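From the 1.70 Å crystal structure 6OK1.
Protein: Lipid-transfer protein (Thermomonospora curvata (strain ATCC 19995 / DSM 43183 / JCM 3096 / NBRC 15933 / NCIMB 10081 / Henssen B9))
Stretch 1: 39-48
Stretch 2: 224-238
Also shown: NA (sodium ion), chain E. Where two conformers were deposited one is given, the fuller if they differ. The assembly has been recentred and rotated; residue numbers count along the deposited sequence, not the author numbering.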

ATOM      1  N   ALA A  39      -6.985   7.699 -23.321  1.00 30.65           N
ATOM      2  CA  ALA A  39      -7.484   8.283 -24.564  1.00 28.14           C
ATOM      3  C   ALA A  39      -7.356   9.800 -24.542  1.00 33.29           C
ATOM      4  O   ALA A  39      -7.042  10.422 -25.563  1.00 32.01           O
ATOM      5  CB  ALA A  39      -8.935   7.871 -24.784  1.00 30.22           C
ATOM      6  N   ASP A  40      -7.590  10.411 -23.385  1.00 31.52           N
ATOM      7  CA  ASP A  40      -7.481  11.859 -23.270  1.00 33.35           C
ATOM      8  C   ASP A  40      -6.061  12.328 -23.539  1.00 36.69           C
ATOM      9  O   ASP A  40      -5.863  13.435 -24.054  1.00 31.56           O
ATOM     10  CB  ASP A  40      -7.917  12.307 -21.876  1.00 30.08           C
ATOM     11  CG  ASP A  40      -8.073  13.809 -21.770  1.00 35.50           C
ATOM     12  OD1 ASP A  40      -8.899  14.385 -22.508  1.00 31.62           O
ATOM     13  OD2 ASP A  40      -7.379  14.422 -20.939  1.00 28.46           O
ATOM     14  N   ALA A  41      -5.066  11.516 -23.189  1.00 28.13           N
ATOM     15  CA  ALA A  41      -3.671  11.854 -23.444  1.00 26.92           C
ATOM     16  C   ALA A  41      -3.237  11.526 -24.867  1.00 27.32           C
ATOM     17  O   ALA A  41      -2.048  11.657 -25.193  1.00 31.39           O
ATOM     18  CB  ALA A  41      -2.763  11.130 -22.453  1.00 31.53           C
ATOM     19  N   GLY A  42      -4.164  11.083 -25.702  1.00 31.63           N
ATOM     20  CA  GLY A  42      -3.826  10.694 -27.057  1.00 34.73           C
ATOM     21  C   GLY A  42      -2.938   9.482 -27.146  1.00 41.59           C
ATOM     22  O   GLY A  42      -2.154   9.369 -28.093  1.00 34.26           O
ATOM     23  N   LEU A  43      -3.026   8.577 -26.174  1.00 30.52           N
ATOM     24  CA  LEU A  43      -2.206   7.376 -26.099  1.00 31.78           C
ATOM     25  C   LEU A  43      -3.085   6.125 -26.214  1.00 28.09           C
ATOM     26  O   LEU A  43      -4.316   6.196 -26.348  1.00 32.00           O
ATOM     27  CB  LEU A  43      -1.401   7.358 -24.794  1.00 29.49           C
ATOM     28  CG  LEU A  43      -0.359   8.468 -24.585  1.00 35.66           C
ATOM     29  CD1 LEU A  43       0.228   8.433 -23.148  1.00 28.29           C
ATOM     30  CD2 LEU A  43       0.748   8.336 -25.600  1.00 34.53           C
ATOM     31  N   GLU A  44      -2.418   4.974 -26.215  1.00 33.69           N
ATOM     32  CA  GLU A  44      -3.028   3.653 -26.249  0.60 21.91           C
ATOM     33  C   GLU A  44      -2.696   2.896 -24.968  1.00 28.84           C
ATOM     34  O   GLU A  44      -1.651   3.143 -24.371  1.00 28.57           O
ATOM     35  CB  GLU A  44      -2.524   2.835 -27.443  0.60 30.45           C
ATOM     36  CG  GLU A  44      -2.916   3.408 -28.813  0.60 76.35           C
ATOM     37  CD  GLU A  44      -4.389   3.220 -29.140  0.60 64.04           C
ATOM     38  OE1 GLU A  44      -5.127   2.667 -28.301  0.60 79.36           O
ATOM     39  OE2 GLU A  44      -4.810   3.631 -30.240  0.60127.11           O
ATOM     40  N   PRO A  45      -3.541   1.948 -24.542  1.00 25.77           N
ATOM     41  CA  PRO A  45      -3.226   1.207 -23.294  1.00 28.96           C
ATOM     42  C   PRO A  45      -1.859   0.536 -23.294  1.00 34.58           C
ATOM     43  O   PRO A  45      -1.199   0.540 -22.252  1.00 29.20           O
ATOM     44  CB  PRO A  45      -4.365   0.186 -23.199  1.00 31.40           C
ATOM     45  CG  PRO A  45      -5.523   0.840 -23.894  1.00 33.77           C
ATOM     46  CD  PRO A  45      -4.902   1.645 -25.022  1.00 32.81           C
ATOM     47  N   SER A  46      -1.407  -0.026 -24.429  1.00 29.96           N
ATOM     48  CA  SER A  46      -0.098  -0.672 -24.502  1.00 28.47           C
ATOM     49  C   SER A  46       1.050   0.297 -24.255  1.00 34.66           C
ATOM     50  O   SER A  46       2.176  -0.146 -23.984  1.00 34.70           O
ATOM     51  CB  SER A  46       0.085  -1.338 -25.874  1.00 35.45           C
ATOM     52  OG  SER A  46      -0.041  -0.358 -26.889  1.00 36.08           O
ATOM     53  N   ASP A  47       0.800   1.602 -24.345  1.00 29.89           N
ATOM     54  CA  ASP A  47       1.831   2.583 -24.024  1.00 28.72           C
ATOM     55  C   ASP A  47       2.123   2.654 -22.519  1.00 28.68           C
ATOM     56  O   ASP A  47       3.220   3.072 -22.133  1.00 27.86           O
ATOM     57  CB  ASP A  47       1.420   3.968 -24.524  1.00 33.39           C
ATOM     58  CG  ASP A  47       1.305   4.039 -26.038  1.00 35.37           C
ATOM     59  OD1 ASP A  47       2.108   3.375 -26.709  1.00 35.06           O
ATOM     60  OD2 ASP A  47       0.420   4.760 -26.542  1.00 32.49           O
ATOM     61  N   VAL A  48       1.172   2.257 -21.676  1.00 26.51           N
ATOM     62  CA  VAL A  48       1.286   2.407 -20.218  1.00 21.36           C
ATOM     63  C   VAL A  48       2.244   1.379 -19.642  1.00 25.70           C
ATOM     64  O   VAL A  48       2.091   0.173 -19.862  1.00 26.20           O
ATOM     65  CB  VAL A  48      -0.095   2.270 -19.558  1.00 25.98           C
ATOM     66  CG1 VAL A  48       0.013   2.372 -18.040  1.00 24.29           C
ATOM     67  CG2 VAL A  48      -1.031   3.342 -20.081  1.00 30.31           C
TER
HETATM   68 NA    NA E 501       2.300  -2.074 -20.525  1.00 27.78          NA
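Stretch 2 224-238: LVVVSTERARDLPHP

A helix terminus exposes backbone groups that lack partners within the helix, and the contact between residues 39-48 and 224-238 of this lipid-transfer protein illustrates how local bonds satisfy several of them while packing covers the helix end without supplying hydrogen bonds. Stretch 2 runs as a strand through Ser228, enters a short helix at Thr229, and leaves by a type I turn from Ala232 to Leu235, so that Leu235, Pro236 and His237 come back over the end of the helix in stretch 1. The closest CA pair is Gly42 CA and Leu235 CA, 5.9 Å apart.

Several polar groups are satisfied within their own stretch. Gly42, with positive phi, closes a Schellman motif, and its N donates to Ala39 O at 3.0 Å. An ideal CB here would lie 2.7 Å from Pro236 CD, a clash that glycine avoids. In stretch 2, Ser228 caps the helix: Arg231 N donates to Ser228 OG at 3.0 Å. The turn is closed by Leu235 N, 3.0 Å from its acceptor, Ala232 O.

The clear hydrogen bond across the interface runs from His237 NE2 to Asp40 OD1, 2.9 Å long and somewhat bent at 137°. The other carboxylate oxygen, Asp40 OD2, is satisfied elsewhere in the structure.

The remainder is chiefly apolar. Ala41 CB meets Val225 CG1 at 3.9 Å, while Leu43 reaches both the strand and the turn: its CD1 lies 4.1 Å from Val225 CG1 and its CD2 3.9 Å from Leu235 CD2. Leu43 CD2 also approaches Arg231 NH2 at 3.4 Å. Asp47 stands at the edge of that guanidinium, but the 4.5 Å between Asp47 OD2 and Arg231 NH2 is too long for a salt bridge. Asp47 OD2 accepts from Glu44 N at 2.9 Å. Charge proximity therefore need not mean pairing, and a carboxylate near a guanidinium may find its partner in its own loop.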

ATOM      1  N   LEU A 224      -5.478   9.667 -14.003  1.00 21.82           N
ATOM      2  CA  LEU A 224      -4.578  10.732 -14.444  1.00 25.75           C
ATOM      3  C   LEU A 224      -3.389  10.075 -15.131  1.00 24.38           C
ATOM      4  O   LEU A 224      -2.829   9.130 -14.579  1.00 23.63           O
ATOM      5  CB  LEU A 224      -4.066  11.563 -13.258  1.00 23.38           C
ATOM      6  CG  LEU A 224      -5.095  12.075 -12.247  1.00 27.46           C
ATOM      7  CD1 LEU A 224      -4.436  12.455 -10.955  1.00 24.78           C
ATOM      8  CD2 LEU A 224      -5.857  13.277 -12.790  1.00 25.80           C
ATOM      9  N   VAL A 225      -2.984  10.591 -16.303  1.00 22.81           N
ATOM     10  CA  VAL A 225      -1.855  10.062 -17.073  1.00 24.67           C
ATOM     11  C   VAL A 225      -0.667  11.010 -16.938  1.00 23.84           C
ATOM     12  O   VAL A 225      -0.769  12.198 -17.259  1.00 26.00           O
ATOM     13  CB  VAL A 225      -2.221   9.884 -18.557  1.00 27.55           C
ATOM     14  CG1 VAL A 225      -0.996   9.488 -19.363  1.00 28.63           C
ATOM     15  CG2 VAL A 225      -3.282   8.819 -18.693  1.00 26.14           C
ATOM     16  N   VAL A 226       0.470  10.472 -16.504  1.00 23.83           N
ATOM     17  CA  VAL A 226       1.685  11.254 -16.291  1.00 23.09           C
ATOM     18  C   VAL A 226       2.736  10.753 -17.271  1.00 26.85           C
ATOM     19  O   VAL A 226       2.943   9.541 -17.398  1.00 25.95           O
ATOM     20  CB  VAL A 226       2.167  11.124 -14.830  1.00 24.34           C
ATOM     21  CG1 VAL A 226       3.509  11.871 -14.589  1.00 26.94           C
ATOM     22  CG2 VAL A 226       1.094  11.669 -13.867  1.00 25.78           C
ATOM     23  N   VAL A 227       3.397  11.685 -17.965  1.00 24.32           N
ATOM     24  CA  VAL A 227       4.474  11.365 -18.896  1.00 24.55           C
ATOM     25  C   VAL A 227       5.586  12.389 -18.710  1.00 29.65           C
ATOM     26  O   VAL A 227       5.450  13.351 -17.948  1.00 29.53           O
ATOM     27  CB  VAL A 227       3.985  11.367 -20.364  1.00 24.50           C
ATOM     28  CG1 VAL A 227       2.987  10.278 -20.587  1.00 26.65           C
ATOM     29  CG2 VAL A 227       3.379  12.700 -20.699  1.00 30.22           C
ATOM     30  N   SER A 228       6.690  12.218 -19.448  1.00 27.91           N
ATOM     31  CA  SER A 228       7.691  13.270 -19.418  1.00 27.05           C
ATOM     32  C   SER A 228       7.117  14.545 -20.029  1.00 27.48           C
ATOM     33  O   SER A 228       6.225  14.517 -20.882  1.00 32.69           O
ATOM     34  CB  SER A 228       8.954  12.850 -20.176  1.00 31.00           C
ATOM     35  OG  SER A 228       8.693  12.821 -21.566  1.00 30.76           O
ATOM     36  N   THR A 229       7.648  15.685 -19.594  1.00 32.30           N
ATOM     37  CA  THR A 229       7.210  16.942 -20.178  1.00 28.69           C
ATOM     38  C   THR A 229       7.490  16.976 -21.684  1.00 34.17           C
ATOM     39  O   THR A 229       6.654  17.457 -22.458  1.00 31.08           O
ATOM     40  CB  THR A 229       7.874  18.109 -19.436  1.00 34.74           C
ATOM     41  OG1 THR A 229       7.383  18.142 -18.080  1.00 32.24           O
ATOM     42  CG2 THR A 229       7.551  19.428 -20.091  1.00 33.61           C
ATOM     43  N   GLU A 230       8.630  16.424 -22.121  1.00 34.91           N
ATOM     44  CA  GLU A 230       8.939  16.361 -23.555  1.00 31.89           C
ATOM     45  C   GLU A 230       7.874  15.566 -24.302  1.00 41.24           C
ATOM     46  O   GLU A 230       7.371  16.004 -25.347  1.00 35.77           O
ATOM     47  CB  GLU A 230      10.332  15.754 -23.789  1.00 31.63           C
ATOM     48  CG  GLU A 230      11.500  16.595 -23.305  1.00136.50           C
ATOM     49  CD  GLU A 230      11.629  16.626 -21.796  1.00168.90           C
ATOM     50  OE1 GLU A 230      10.984  15.800 -21.118  1.00134.54           O
ATOM     51  OE2 GLU A 230      12.381  17.481 -21.291  1.00 84.14           O
ATOM     52  N   ARG A 231       7.496  14.398 -23.762  1.00 34.13           N
ATOM     53  CA  ARG A 231       6.433  13.604 -24.370  0.50 21.64           C
ATOM     54  C   ARG A 231       5.109  14.346 -24.373  1.00 32.16           C
ATOM     55  O   ARG A 231       4.376  14.332 -25.372  1.00 35.54           O
ATOM     56  CB  ARG A 231       6.299  12.277 -23.616  0.50 27.59           C
ATOM     57  CG  ARG A 231       5.462  11.202 -24.296  0.50 59.81           C
ATOM     58  CD  ARG A 231       6.308   9.963 -24.607  0.50122.99           C
ATOM     59  NE  ARG A 231       5.516   8.752 -24.820  0.50 74.15           N
ATOM     60  CZ  ARG A 231       4.656   8.590 -25.821  0.50 69.26           C
ATOM     61  NH1 ARG A 231       4.451   9.570 -26.681  0.50 31.84           N
ATOM     62  NH2 ARG A 231       3.983   7.459 -25.953  0.50 48.46           N
ATOM     63  N   ALA A 232       4.765  15.001 -23.254  1.00 30.10           N
ATOM     64  CA  ALA A 232       3.485  15.688 -23.164  1.00 28.42           C
ATOM     65  C   ALA A 232       3.348  16.749 -24.248  1.00 34.85           C
ATOM     66  O   ALA A 232       2.243  16.999 -24.732  1.00 32.24           O
ATOM     67  CB  ALA A 232       3.326  16.320 -21.775  1.00 27.72           C
ATOM     68  N   ARG A 233       4.454  17.374 -24.637  1.00 32.25           N
ATOM     69  CA  ARG A 233       4.410  18.412 -25.667  1.00 31.50           C
ATOM     70  C   ARG A 233       3.951  17.883 -27.019  1.00 44.16           C
ATOM     71  O   ARG A 233       3.475  18.670 -27.845  1.00 38.39           O
ATOM     72  CB  ARG A 233       5.781  19.076 -25.795  1.00 37.27           C
ATOM     73  CG  ARG A 233       6.061  20.075 -24.695  1.00 38.88           C
ATOM     74  CD  ARG A 233       7.540  20.331 -24.548  1.00 41.16           C
ATOM     75  NE  ARG A 233       7.794  21.291 -23.475  1.00 38.02           N
ATOM     76  CZ  ARG A 233       8.978  21.466 -22.907  1.00 34.79           C
ATOM     77  NH1 ARG A 233      10.016  20.757 -23.313  1.00 41.92           N
ATOM     78  NH2 ARG A 233       9.119  22.362 -21.935  1.00 44.83           N
ATOM     79  N   ASP A 234       4.073  16.583 -27.269  1.00 32.13           N
ATOM     80  CA  ASP A 234       3.575  15.985 -28.502  1.00 34.29           C
ATOM     81  C   ASP A 234       2.182  15.392 -28.368  1.00 45.63           C
ATOM     82  O   ASP A 234       1.641  14.886 -29.352  1.00 35.63           O
ATOM     83  CB  ASP A 234       4.559  14.917 -28.992  1.00 41.60           C
ATOM     84  CG  ASP A 234       5.896  15.511 -29.437  1.00140.32           C
ATOM     85  OD1 ASP A 234       5.959  16.684 -29.853  1.00 38.92           O
ATOM     86  OD2 ASP A 234       6.905  14.804 -29.373  1.00 52.18           O
ATOM     87  N   LEU A 235       1.574  15.463 -27.199  1.00 36.84           N
ATOM     88  CA  LEU A 235       0.236  14.949 -26.981  1.00 33.98           C
ATOM     89  C   LEU A 235      -0.803  16.065 -27.145  1.00 31.54           C
ATOM     90  O   LEU A 235      -0.454  17.233 -27.332  1.00 35.85           O
ATOM     91  CB  LEU A 235       0.182  14.292 -25.589  1.00 34.30           C
ATOM     92  CG  LEU A 235       1.174  13.128 -25.498  1.00 33.28           C
ATOM     93  CD1 LEU A 235       1.107  12.421 -24.119  1.00 28.95           C
ATOM     94  CD2 LEU A 235       0.958  12.086 -26.607  1.00 31.45           C
ATOM     95  N   PRO A 236      -2.104  15.738 -27.071  1.00 41.98           N
ATOM     96  CA  PRO A 236      -3.136  16.697 -27.528  1.00 39.17           C
ATOM     97  C   PRO A 236      -3.319  17.956 -26.696  1.00 36.79           C
ATOM     98  O   PRO A 236      -3.633  19.011 -27.264  1.00 40.47           O
ATOM     99  CB  PRO A 236      -4.422  15.852 -27.495  1.00 46.64           C
ATOM    100  CG  PRO A 236      -3.986  14.484 -27.678  1.00 43.17           C
ATOM    101  CD  PRO A 236      -2.660  14.382 -26.943  1.00 45.68           C
ATOM    102  N   HIS A 237      -3.201  17.878 -25.359  1.00 30.74           N
ATOM    103  CA  HIS A 237      -3.557  19.002 -24.501  1.00 34.37           C
ATOM    104  C   HIS A 237      -2.334  19.828 -24.125  1.00 32.95           C
ATOM    105  O   HIS A 237      -1.199  19.336 -24.133  1.00 34.62           O
ATOM    106  CB  HIS A 237      -4.223  18.490 -23.208  1.00 35.26           C
ATOM    107  CG  HIS A 237      -5.545  17.831 -23.427  1.00 28.41           C
ATOM    108  ND1 HIS A 237      -6.709  18.546 -23.623  1.00 38.43           N
ATOM    109  CD2 HIS A 237      -5.892  16.523 -23.470  1.00 33.50           C
ATOM    110  CE1 HIS A 237      -7.719  17.702 -23.771  1.00 31.93           C
ATOM    111  NE2 HIS A 237      -7.250  16.470 -23.688  1.00 34.49           N
ATOM    112  N   PRO A 238      -2.535  21.081 -23.741  1.00 33.73           N
ATOM    113  CA  PRO A 238      -1.481  21.802 -23.032  1.00 35.33           C
ATOM    114  C   PRO A 238      -1.013  20.971 -21.855  1.00 30.30           C
ATOM    115  O   PRO A 238      -1.853  20.495 -21.071  1.00 33.84           O
ATOM    116  CB  PRO A 238      -2.177  23.091 -22.566  1.00 37.88           C
ATOM    117  CG  PRO A 238      -3.393  23.227 -23.445  1.00 33.70           C
ATOM    118  CD  PRO A 238      -3.803  21.828 -23.778  1.00 32.47           C
TER
HETATM  119  O   HOH W   1       4.521  -1.628 -21.521  1.00 36.16           O
HETATM  120  O   HOH W   2       2.513  -3.346 -22.399  1.00 44.74           O